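PDB 1FI2: oxalate oxidase, which oxidises oxalate with molecular oxygen to carbon dioxide and hydrogen peroxide, which it releases in the apoplast, and also has superoxide dismutase activity. Local coordinates for residues A[22-27]-A[66-71]; A[166-171]-A[195-200]; A[178-183]-A[188-193]. All blocks are in the same frame, centred on the assembly; numbering follows the deposited sequence.

Contact 1: A[22-27]-A[66-71]; sequences NGHTCK and GTNTLG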
ATOM      1  N   ASN A  22      15.398  -4.241  -0.348  1.00  3.04           N
ATOM      2  CA  ASN A  22      14.196  -4.613   0.418  1.00  2.78           C
ATOM      3  C   ASN A  22      13.668  -5.907  -0.205  1.00  3.01           C
ATOM      4  O   ASN A  22      13.384  -5.933  -1.405  1.00  2.81           O
ATOM      5  CB  ASN A  22      13.166  -3.505   0.369  1.00  3.03           C
ATOM      6  CG  ASN A  22      12.012  -3.665   1.331  1.00  2.31           C
ATOM      7  OD1 ASN A  22      12.185  -4.183   2.433  1.00  2.26           O
ATOM      8  ND2 ASN A  22      10.850  -3.162   0.931  1.00  2.29           N
ATOM      9  N   GLY A  23      13.573  -6.954   0.605  1.00  2.97           N
ATOM     10  CA  GLY A  23      13.167  -8.256   0.061  1.00  3.19           C
ATOM     11  C   GLY A  23      14.413  -8.894  -0.548  1.00  3.14           C
ATOM     12  O   GLY A  23      15.430  -9.094   0.127  1.00  3.09           O
ATOM     13  N   HIS A  24      14.331  -9.345  -1.794  1.00  3.08           N
ATOM     14  CA  HIS A  24      15.403 -10.010  -2.506  1.00  3.68           C
ATOM     15  C   HIS A  24      15.440  -9.632  -3.988  1.00  3.62           C
ATOM     16  O   HIS A  24      14.416  -9.463  -4.647  1.00  3.13           O
ATOM     17  CB  HIS A  24      15.251 -11.544  -2.466  1.00  3.38           C
ATOM     18  CG  HIS A  24      15.380 -12.145  -1.100  1.00  3.16           C
ATOM     19  ND1 HIS A  24      16.588 -12.328  -0.471  1.00  3.82           N
ATOM     20  CD2 HIS A  24      14.423 -12.485  -0.200  1.00  3.42           C
ATOM     21  CE1 HIS A  24      16.379 -12.809   0.742  1.00  3.41           C
ATOM     22  NE2 HIS A  24      15.074 -12.890   0.939  1.00  3.24           N
ATOM     23  N   THR A  25      16.655  -9.571  -4.527  1.00  4.25           N
ATOM     24  CA  THR A  25      16.847  -9.497  -5.970  1.00  4.88           C
ATOM     25  C   THR A  25      16.369 -10.829  -6.554  1.00  4.64           C
ATOM     26  O   THR A  25      16.221 -11.801  -5.814  1.00  4.45           O
ATOM     27  CB  THR A  25      18.313  -9.259  -6.354  1.00  5.49           C
ATOM     28  OG1 THR A  25      19.130 -10.261  -5.735  1.00  8.07           O
ATOM     29  CG2 THR A  25      18.752  -7.885  -5.878  1.00  6.67           C
ATOM     30  N   CYS A  26      16.113 -10.849  -7.857  1.00  4.01           N
ATOM     31  CA  CYS A  26      15.600 -12.054  -8.483  1.00  4.01           C
ATOM     32  C   CYS A  26      16.530 -12.715  -9.487  1.00  4.09           C
ATOM     33  O   CYS A  26      17.351 -12.064 -10.124  1.00  4.94           O
ATOM     34  CB  CYS A  26      14.297 -11.699  -9.230  1.00  3.69           C
ATOM     35  SG  CYS A  26      13.206 -10.621  -8.289  1.00  3.17           S
ATOM     36  N   LYS A  27      16.352 -14.026  -9.644  1.00  4.25           N
ATOM     37  CA  LYS A  27      17.124 -14.756 -10.648  1.00  4.87           C
ATOM     38  C   LYS A  27      16.610 -14.287 -12.009  1.00  4.79           C
ATOM     39  O   LYS A  27      15.409 -14.057 -12.170  1.00  4.85           O
ATOM     40  CB  LYS A  27      16.849 -16.256 -10.559  1.00  5.72           C
ATOM     41  CG  LYS A  27      17.329 -16.982  -9.322  1.00  7.08           C
ATOM     42  CD  LYS A  27      18.837 -17.034  -9.204  1.00  8.20           C
ATOM     43  CE  LYS A  27      19.503 -17.784 -10.345  1.00  8.89           C
ATOM     44  NZ  LYS A  27      20.988 -17.787 -10.199  1.00 10.22           N
ATOM     45  N   GLY A  66      10.346 -18.877  -4.853  1.00  3.68           N
ATOM     46  CA  GLY A  66       9.310 -18.495  -5.791  1.00  3.39           C
ATOM     47  C   GLY A  66       8.223 -17.612  -5.191  1.00  3.26           C
ATOM     48  O   GLY A  66       7.464 -16.989  -5.939  1.00  3.04           O
ATOM     49  N   THR A  67       8.146 -17.479  -3.870  1.00  2.98           N
ATOM     50  CA  THR A  67       7.210 -16.587  -3.214  1.00  3.11           C
ATOM     51  C   THR A  67       7.649 -15.126  -3.282  1.00  3.45           C
ATOM     52  O   THR A  67       6.829 -14.232  -3.039  1.00  3.14           O
ATOM     53  CB  THR A  67       6.996 -16.928  -1.724  1.00  3.29           C
ATOM     54  OG1 THR A  67       8.230 -16.805  -1.002  1.00  2.99           O
ATOM     55  CG2 THR A  67       6.472 -18.346  -1.565  1.00  3.00           C
ATOM     56  N   ASN A  68       8.915 -14.865  -3.581  1.00  3.19           N
ATOM     57  CA  ASN A  68       9.416 -13.492  -3.648  1.00  3.04           C
ATOM     58  C   ASN A  68       8.502 -12.615  -4.482  1.00  3.81           C
ATOM     59  O   ASN A  68       8.120 -12.940  -5.607  1.00  3.20           O
ATOM     60  CB  ASN A  68      10.832 -13.495  -4.226  1.00  3.24           C
ATOM     61  CG  ASN A  68      11.587 -12.199  -4.053  1.00  3.49           C
ATOM     62  OD1 ASN A  68      11.561 -11.568  -2.997  1.00  2.73           O
ATOM     63  ND2 ASN A  68      12.288 -11.781  -5.104  1.00  2.64           N
ATOM     64  N   THR A  69       8.130 -11.459  -3.958  1.00  3.31           N
ATOM     65  CA  THR A  69       7.270 -10.438  -4.497  1.00  3.53           C
ATOM     66  C   THR A  69       5.779 -10.782  -4.534  1.00  3.43           C
ATOM     67  O   THR A  69       4.972  -9.884  -4.818  1.00  3.11           O
ATOM     68  CB  THR A  69       7.608  -9.925  -5.918  1.00  4.01           C
ATOM     69  OG1 THR A  69       7.222 -10.908  -6.894  1.00  4.08           O
ATOM     70  CG2 THR A  69       9.066  -9.550  -6.089  1.00  3.80           C
ATOM     71  N   LEU A  70       5.373 -12.005  -4.224  1.00  3.39           N
ATOM     72  CA  LEU A  70       3.991 -12.432  -4.346  1.00  3.79           C
ATOM     73  C   LEU A  70       3.123 -12.185  -3.127  1.00  3.46           C
ATOM     74  O   LEU A  70       1.904 -12.363  -3.179  1.00  3.46           O
ATOM     75  CB  LEU A  70       3.940 -13.911  -4.757  1.00  3.69           C
ATOM     76  CG  LEU A  70       4.668 -14.273  -6.058  1.00  3.41           C
ATOM     77  CD1 LEU A  70       4.434 -15.743  -6.381  1.00  3.69           C
ATOM     78  CD2 LEU A  70       4.230 -13.389  -7.219  1.00  2.70           C
ATOM     79  N   GLY A  71       3.724 -11.742  -2.032  1.00  3.43           N
ATOM     80  CA  GLY A  71       3.041 -11.376  -0.822  1.00  3.37           C
ATOM     81  C   GLY A  71       2.529 -12.504   0.032  1.00  3.25           C
ATOM     82  O   GLY A  71       1.606 -12.250   0.798  1.00  3.49           O
TER
HETATM   83  O   HOH W   1      11.602  -8.762  -3.082  1.00  2.13           O
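The imidazole of His24 and the side-chain amide of Asn68 meet with their planes 68° apart, the amide oxygen OD1 lying at the edge of the ring, near its plane. Asn68 OD1 also lies 3.7 Å from His24 CB, while Leu14 and Val61 pack on the histidine from neighbouring loops. At the other end of the amide, Asn68 ND2 donates to His24 O over 3.2 Å in a nearly straight bond (N-H...O 163°). The acceptor lies close to the plane of the amide, but the donor stands well above the carbonyl plane of His24. Cys26 SG flanks the same nitrogen, 3.5 Å from Asn68 ND2. In this cupin, a beta-jellyroll of the germin family, the contact joins the N-terminal extension, tied by the Cys10-Cys26 disulfide, to the loop between strands 54-59 and 73-79. That loop makes a type II turn from Thr67 to Leu70, closed by a 2.9 Å bond from Leu70 N to Thr67 O. Within the turn Asn68 holds CG anti to its own N (chi1 -166°), which carries the amide across to the extension. ND2 also donates to Cys10 O in the extension; OD1 accepts from Gln156 NE2, after strand 147-153, and from a water 2.8 Å from Asn68 OD1, which in turn accepts from His24 N. Replacement by an alanine would probably leave the carbonyls of His24 and Cys10 without this donor and the bridging water without its amide anchor. Beyond the amide, Thr25 and Cys26 pack on Ser20 of a neighbouring subunit.

Contact 2: A[166-171]-A[195-200]; sequences TLFGSD and SKFAGG
Phe197, the residue most covered here, brings its ring atom CD1 within 3.8 Å of Phe168 CB. The methylene of Phe168 approaches the Phe197 ring obliquely. In both phenylalanines CG lies anti to the carbonyl carbon (chi1 -56° at Phe168, -65° at Phe197), beside the backbone N; at Phe197 this turn brings CD1 up to the Phe168 methylene. Leu167 CB, from the same helix as Phe168, lies over one face of the Phe168 ring, toward its rim, and Leu179 of helix 176-183 also packs against that side chain. These segments belong to the helical region that follows the jellyroll strands of the germin subunit: they bring helix 163-169 and its following loop beside the chain after helix 187-196. The backbones come nearest at Gly169, whose CA is 5.1 Å from the CA of Phe197. A CB at this glycine would fall about 2.6 Å from Phe197 O, consistent with glycine permitting the close approach; Gly169 CA itself lies 3.9 Å from Phe197 O. A water spans the polar side of the junction, donating to Gly169 O over 2.8 Å and to Phe197 O over 2.9 Å. Phe197 O also receives a weak bond from Gly200 N across the type I turn from Phe197 to Gly200. Farther along, a second water donates to Gly200 O and, weakly, to Asp171 OD2. A neighbouring subunit reaches the same place: its Arg184 packs on Phe197 and hydrogen-bonds through NH1 to Lys196 O.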
ATOM      1  N   THR A 166      13.161 -14.249  23.368  1.00  5.00           N
ATOM      2  CA  THR A 166      13.647 -12.880  23.193  1.00  5.15           C
ATOM      3  C   THR A 166      13.838 -12.177  24.529  1.00  5.26           C
ATOM      4  O   THR A 166      14.833 -11.478  24.745  1.00  5.10           O
ATOM      5  CB  THR A 166      12.696 -12.078  22.286  1.00  5.18           C
ATOM      6  OG1 THR A 166      12.606 -12.744  21.016  1.00  4.98           O
ATOM      7  CG2 THR A 166      13.202 -10.661  22.078  1.00  5.36           C
ATOM      8  N   LEU A 167      12.908 -12.362  25.461  1.00  5.70           N
ATOM      9  CA  LEU A 167      12.988 -11.738  26.765  1.00  6.08           C
ATOM     10  C   LEU A 167      14.165 -12.214  27.618  1.00  5.67           C
ATOM     11  O   LEU A 167      14.796 -11.404  28.303  1.00  5.66           O
ATOM     12  CB  LEU A 167      11.762 -12.053  27.620  1.00  7.12           C
ATOM     13  CG  LEU A 167      10.580 -11.139  27.816  1.00  8.03           C
ATOM     14  CD1 LEU A 167       9.858 -11.548  29.111  1.00  8.08           C
ATOM     15  CD2 LEU A 167      10.916  -9.659  27.895  1.00  7.63           C
ATOM     16  N   PHE A 168      14.407 -13.524  27.628  1.00  5.69           N
ATOM     17  CA  PHE A 168      15.430 -14.099  28.480  1.00  5.77           C
ATOM     18  C   PHE A 168      16.678 -14.622  27.801  1.00  5.98           C
ATOM     19  O   PHE A 168      17.639 -14.900  28.537  1.00  6.29           O
ATOM     20  CB  PHE A 168      14.782 -15.240  29.303  1.00  5.71           C
ATOM     21  CG  PHE A 168      13.587 -14.772  30.096  1.00  5.70           C
ATOM     22  CD1 PHE A 168      12.312 -15.207  29.775  1.00  5.74           C
ATOM     23  CD2 PHE A 168      13.740 -13.883  31.145  1.00  5.62           C
ATOM     24  CE1 PHE A 168      11.212 -14.773  30.493  1.00  5.63           C
ATOM     25  CE2 PHE A 168      12.648 -13.441  31.867  1.00  5.93           C
ATOM     26  CZ  PHE A 168      11.380 -13.886  31.537  1.00  5.69           C
ATOM     27  N   GLY A 169      16.722 -14.739  26.480  1.00  5.54           N
ATOM     28  CA  GLY A 169      17.887 -15.299  25.818  1.00  5.54           C
ATOM     29  C   GLY A 169      18.293 -14.601  24.531  1.00  5.47           C
ATOM     30  O   GLY A 169      18.770 -15.264  23.604  1.00  5.52           O
ATOM     31  N   SER A 170      18.067 -13.291  24.452  1.00  5.50           N
ATOM     32  CA  SER A 170      18.465 -12.538  23.255  1.00  5.23           C
ATOM     33  C   SER A 170      19.978 -12.538  23.150  1.00  5.67           C
ATOM     34  O   SER A 170      20.649 -12.962  24.106  1.00  6.00           O
ATOM     35  CB  SER A 170      17.898 -11.125  23.286  1.00  4.96           C
ATOM     36  OG  SER A 170      18.268 -10.375  24.429  1.00  5.15           O
ATOM     37  N   ASP A 171      20.597 -11.903  22.158  1.00  6.11           N
ATOM     38  CA  ASP A 171      22.058 -11.862  22.072  1.00  6.57           C
ATOM     39  C   ASP A 171      22.625 -10.460  21.947  1.00  6.52           C
ATOM     40  O   ASP A 171      22.575  -9.880  20.858  1.00  6.08           O
ATOM     41  CB  ASP A 171      22.496 -12.682  20.845  1.00  7.96           C
ATOM     42  CG  ASP A 171      22.181 -14.159  20.914  1.00  9.21           C
ATOM     43  OD1 ASP A 171      22.791 -14.870  21.743  1.00 10.60           O
ATOM     44  OD2 ASP A 171      21.314 -14.639  20.149  1.00 10.64           O
ATOM     45  N   SER A 195      18.561 -18.787  32.822  1.00  8.12           N
ATOM     46  CA  SER A 195      19.266 -20.057  32.765  1.00  8.64           C
ATOM     47  C   SER A 195      18.574 -21.084  31.880  1.00  8.93           C
ATOM     48  O   SER A 195      19.229 -21.974  31.332  1.00  9.77           O
ATOM     49  CB  SER A 195      19.474 -20.623  34.176  1.00  8.60           C
ATOM     50  OG  SER A 195      18.296 -21.235  34.668  1.00  9.02           O
ATOM     51  N   LYS A 196      17.261 -20.980  31.696  1.00  8.68           N
ATOM     52  CA  LYS A 196      16.503 -21.895  30.865  1.00  9.00           C
ATOM     53  C   LYS A 196      16.589 -21.576  29.378  1.00  8.94           C
ATOM     54  O   LYS A 196      16.201 -22.406  28.551  1.00  8.49           O
ATOM     55  CB  LYS A 196      15.026 -21.873  31.288  1.00  9.50           C
ATOM     56  CG  LYS A 196      14.788 -22.030  32.781  1.00  9.98           C
ATOM     57  CD  LYS A 196      15.224 -23.397  33.283  1.00 10.86           C
ATOM     58  CE  LYS A 196      14.968 -23.537  34.775  1.00 11.53           C
ATOM     59  NZ  LYS A 196      15.413 -24.868  35.280  1.00 12.21           N
ATOM     60  N   PHE A 197      17.017 -20.366  29.022  1.00  9.28           N
ATOM     61  CA  PHE A 197      17.108 -19.954  27.629  1.00 10.13           C
ATOM     62  C   PHE A 197      18.530 -19.614  27.209  1.00 12.15           C
ATOM     63  O   PHE A 197      18.751 -19.085  26.114  1.00 12.17           O
ATOM     64  CB  PHE A 197      16.189 -18.751  27.347  1.00  8.61           C
ATOM     65  CG  PHE A 197      14.729 -19.089  27.511  1.00  7.46           C
ATOM     66  CD1 PHE A 197      14.117 -18.959  28.744  1.00  6.87           C
ATOM     67  CD2 PHE A 197      13.998 -19.577  26.440  1.00  7.02           C
ATOM     68  CE1 PHE A 197      12.790 -19.301  28.909  1.00  6.70           C
ATOM     69  CE2 PHE A 197      12.665 -19.908  26.596  1.00  6.48           C
ATOM     70  CZ  PHE A 197      12.065 -19.772  27.832  1.00  6.40           C
ATOM     71  N   ALA A 198      19.517 -20.117  27.945  1.00 14.34           N
ATOM     72  CA  ALA A 198      20.921 -19.875  27.639  1.00 16.87           C
ATOM     73  C   ALA A 198      21.424 -20.625  26.416  1.00 18.58           C
ATOM     74  O   ALA A 198      22.440 -20.248  25.821  1.00 19.09           O
ATOM     75  CB  ALA A 198      21.767 -20.248  28.856  1.00 16.86           C
ATOM     76  N   GLY A 199      20.748 -21.684  25.994  1.00 20.59           N
ATOM     77  CA  GLY A 199      21.120 -22.488  24.854  1.00 23.08           C
ATOM     78  C   GLY A 199      20.867 -21.870  23.493  1.00 24.77           C
ATOM     79  O   GLY A 199      21.408 -22.352  22.492  1.00 25.15           O
ATOM     80  N   GLY A 200      20.012 -20.858  23.411  1.00 26.11           N
ATOM     81  CA  GLY A 200      19.712 -20.187  22.158  1.00 27.65           C
ATOM     82  C   GLY A 200      18.442 -20.708  21.499  1.00 28.68           C
ATOM     83  O   GLY A 200      18.171 -20.412  20.335  1.00 28.74           O
TER
HETATM   84  O   HOH W   2      20.273 -17.525  24.260  1.00 18.45           O
HETATM   85  O   HOH W   3      19.995 -17.732  20.267  1.00 35.03           O

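Contact 3: A[178-183]-A[188-193]; sequences VLTKAL and GVVELL
Leu179 O accepts a hydrogen bond from Leu183 N at 2.9 Å, a regular turn of helix 176-183, and the side chain of the same leucine lies against Val190 on helix 187-196. These are two consecutive helices joined by a short loop, in the helical region after the jellyroll of the germin subunit. No hydrogen bond crosses between the two segments; the join is made by hydrocarbon, and nearly half of the surface covered belongs to Val190. This valine works as a two-pronged wedge. With CG1 anti to the backbone N (chi1 175°), one methyl, Val190 CG1, reaches Leu179, lying 3.8 Å from Leu179 CB and 3.9 Å from Leu179 CD1, while the other branch is left to face Thr180. A polar link supplements the apolar one at the start of helix 176-183, where Glu191 OE2 is hydrogen-bonded to Thr176 OG1. Elsewhere on that helix, Lys181 NZ binds the carbonyls of Pro51 and Asn52 of a neighbouring subunit. At Thr180 the hydroxyl turns back to its own helix, making a weak bond to Pro177 O, and the methyl is what meets the valine: Thr180 CG2 is 3.5 Å from Val190 CG2, the side chains crossing at about a right angle.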
ATOM      1  N   VAL A 178      17.054  -4.395  34.183  1.00  6.20           N
ATOM      2  CA  VAL A 178      15.961  -3.957  33.321  1.00  6.21           C
ATOM      3  C   VAL A 178      14.779  -4.912  33.504  1.00  5.83           C
ATOM      4  O   VAL A 178      13.634  -4.487  33.657  1.00  6.49           O
ATOM      5  CB  VAL A 178      16.352  -3.900  31.836  1.00  6.03           C
ATOM      6  CG1 VAL A 178      15.148  -3.602  30.945  1.00  6.56           C
ATOM      7  CG2 VAL A 178      17.431  -2.851  31.597  1.00  6.21           C
ATOM      8  N   LEU A 179      15.075  -6.210  33.500  1.00  5.84           N
ATOM      9  CA  LEU A 179      14.050  -7.229  33.659  1.00  6.22           C
ATOM     10  C   LEU A 179      13.464  -7.305  35.059  1.00  6.89           C
ATOM     11  O   LEU A 179      12.306  -7.723  35.136  1.00  7.23           O
ATOM     12  CB  LEU A 179      14.578  -8.605  33.239  1.00  5.78           C
ATOM     13  CG  LEU A 179      14.830  -8.803  31.741  1.00  5.64           C
ATOM     14  CD1 LEU A 179      15.480 -10.157  31.502  1.00  6.14           C
ATOM     15  CD2 LEU A 179      13.539  -8.680  30.944  1.00  5.70           C
ATOM     16  N   THR A 180      14.172  -6.941  36.123  1.00  6.80           N
ATOM     17  CA  THR A 180      13.577  -6.981  37.456  1.00  6.85           C
ATOM     18  C   THR A 180      12.580  -5.840  37.644  1.00  6.91           C
ATOM     19  O   THR A 180      11.562  -6.004  38.318  1.00  7.18           O
ATOM     20  CB  THR A 180      14.603  -6.956  38.601  1.00  7.01           C
ATOM     21  OG1 THR A 180      15.395  -5.767  38.512  1.00  7.58           O
ATOM     22  CG2 THR A 180      15.516  -8.171  38.555  1.00  7.45           C
ATOM     23  N   LYS A 181      12.840  -4.686  37.034  1.00  6.61           N
ATOM     24  CA  LYS A 181      11.925  -3.557  37.109  1.00  6.82           C
ATOM     25  C   LYS A 181      10.670  -3.845  36.287  1.00  6.97           C
ATOM     26  O   LYS A 181       9.555  -3.556  36.711  1.00  7.22           O
ATOM     27  CB  LYS A 181      12.585  -2.271  36.601  1.00  7.45           C
ATOM     28  CG  LYS A 181      11.733  -1.024  36.752  1.00  8.22           C
ATOM     29  CD  LYS A 181      11.550  -0.639  38.215  1.00  9.24           C
ATOM     30  CE  LYS A 181      10.699   0.619  38.322  1.00 10.12           C
ATOM     31  NZ  LYS A 181       9.334   0.379  37.776  1.00 11.98           N
ATOM     32  N   ALA A 182      10.865  -4.445  35.117  1.00  6.71           N
ATOM     33  CA  ALA A 182       9.773  -4.762  34.214  1.00  6.58           C
ATOM     34  C   ALA A 182       8.906  -5.921  34.686  1.00  6.75           C
ATOM     35  O   ALA A 182       7.692  -5.870  34.478  1.00  6.87           O
ATOM     36  CB  ALA A 182      10.332  -5.086  32.830  1.00  6.73           C
ATOM     37  N   LEU A 183       9.500  -6.948  35.288  1.00  6.82           N
ATOM     38  CA  LEU A 183       8.732  -8.117  35.710  1.00  7.15           C
ATOM     39  C   LEU A 183       8.285  -8.080  37.158  1.00  7.61           C
ATOM     40  O   LEU A 183       7.491  -8.913  37.603  1.00  7.86           O
ATOM     41  CB  LEU A 183       9.548  -9.387  35.426  1.00  7.00           C
ATOM     42  CG  LEU A 183       9.918  -9.593  33.951  1.00  7.37           C
ATOM     43  CD1 LEU A 183      10.836 -10.794  33.790  1.00  7.36           C
ATOM     44  CD2 LEU A 183       8.668  -9.754  33.098  1.00  7.84           C
ATOM     45  N   GLY A 188      17.115 -13.046  41.505  1.00  8.72           N
ATOM     46  CA  GLY A 188      17.180 -14.498  41.516  1.00  8.27           C
ATOM     47  C   GLY A 188      16.144 -15.154  40.613  1.00  7.86           C
ATOM     48  O   GLY A 188      16.444 -16.135  39.936  1.00  8.12           O
ATOM     49  N   VAL A 189      14.934 -14.610  40.562  1.00  7.61           N
ATOM     50  CA  VAL A 189      13.882 -15.141  39.694  1.00  7.76           C
ATOM     51  C   VAL A 189      14.252 -14.887  38.235  1.00  7.48           C
ATOM     52  O   VAL A 189      14.145 -15.773  37.386  1.00  7.12           O
ATOM     53  CB  VAL A 189      12.513 -14.532  40.030  1.00  8.03           C
ATOM     54  CG1 VAL A 189      11.432 -15.036  39.083  1.00  8.33           C
ATOM     55  CG2 VAL A 189      12.130 -14.837  41.475  1.00  8.48           C
ATOM     56  N   VAL A 190      14.742 -13.680  37.946  1.00  7.59           N
ATOM     57  CA  VAL A 190      15.160 -13.339  36.588  1.00  7.85           C
ATOM     58  C   VAL A 190      16.299 -14.234  36.121  1.00  8.11           C
ATOM     59  O   VAL A 190      16.248 -14.764  35.005  1.00  8.16           O
ATOM     60  CB  VAL A 190      15.552 -11.856  36.475  1.00  7.86           C
ATOM     61  CG1 VAL A 190      16.111 -11.523  35.099  1.00  8.11           C
ATOM     62  CG2 VAL A 190      14.344 -10.973  36.774  1.00  8.31           C
ATOM     63  N   GLU A 191      17.295 -14.468  36.979  1.00  8.19           N
ATOM     64  CA  GLU A 191      18.412 -15.339  36.622  1.00  8.65           C
ATOM     65  C   GLU A 191      17.960 -16.776  36.398  1.00  8.19           C
ATOM     66  O   GLU A 191      18.495 -17.462  35.523  1.00  8.13           O
ATOM     67  CB  GLU A 191      19.541 -15.257  37.646  1.00  9.47           C
ATOM     68  CG  GLU A 191      20.204 -13.902  37.759  1.00 10.84           C
ATOM     69  CD  GLU A 191      20.997 -13.433  36.562  1.00 11.66           C
ATOM     70  OE1 GLU A 191      21.148 -14.168  35.564  1.00 12.28           O
ATOM     71  OE2 GLU A 191      21.494 -12.281  36.601  1.00 12.45           O
ATOM     72  N   LEU A 192      16.975 -17.257  37.154  1.00  7.85           N
ATOM     73  CA  LEU A 192      16.463 -18.612  36.957  1.00  8.33           C
ATOM     74  C   LEU A 192      15.863 -18.729  35.555  1.00  7.85           C
ATOM     75  O   LEU A 192      16.126 -19.683  34.827  1.00  8.70           O
ATOM     76  CB  LEU A 192      15.418 -18.969  38.007  1.00  8.39           C
ATOM     77  CG  LEU A 192      14.641 -20.275  37.803  1.00  9.09           C
ATOM     78  CD1 LEU A 192      15.538 -21.482  38.024  1.00  9.34           C
ATOM     79  CD2 LEU A 192      13.428 -20.321  38.716  1.00  9.43           C
ATOM     80  N   LEU A 193      15.052 -17.745  35.167  1.00  7.65           N
ATOM     81  CA  LEU A 193      14.460 -17.720  33.832  1.00  7.20           C
ATOM     82  C   LEU A 193      15.523 -17.668  32.748  1.00  7.34           C
ATOM     83  O   LEU A 193      15.471 -18.439  31.782  1.00  7.71           O
ATOM     84  CB  LEU A 193      13.479 -16.546  33.728  1.00  6.96           C
ATOM     85  CG  LEU A 193      12.150 -16.754  34.466  1.00  6.83           C
ATOM     86  CD1 LEU A 193      11.546 -15.421  34.878  1.00  6.88           C
ATOM     87  CD2 LEU A 193      11.176 -17.544  33.601  1.00  7.15           C
TER

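Overall arrangement
Contacts 2 and 3 are parts of one helical assembly, their centres 12 Å apart and contact 3 nested inside the chain loop closed by contact 2. Phe168 belongs to contact 2 and packs on contact 3: Phe168 CZ lies 3.7 Å from Leu193 CD1 and Phe168 CE2 3.7 Å from Leu183 CD1. Both contacts touch the same neighbouring subunit, consistent with a role of the helices in the hexamer. Contact 1 is remote, its centre 32 Å from that of contact 2 and 41 Å from that of contact 3, and adjoins other subunits through both its segments. Contact 2 lies near the manganese site: the Phe197 side chain is about 11 Å from those of His88, a metal ligand, and Asn85, which binds oxalate.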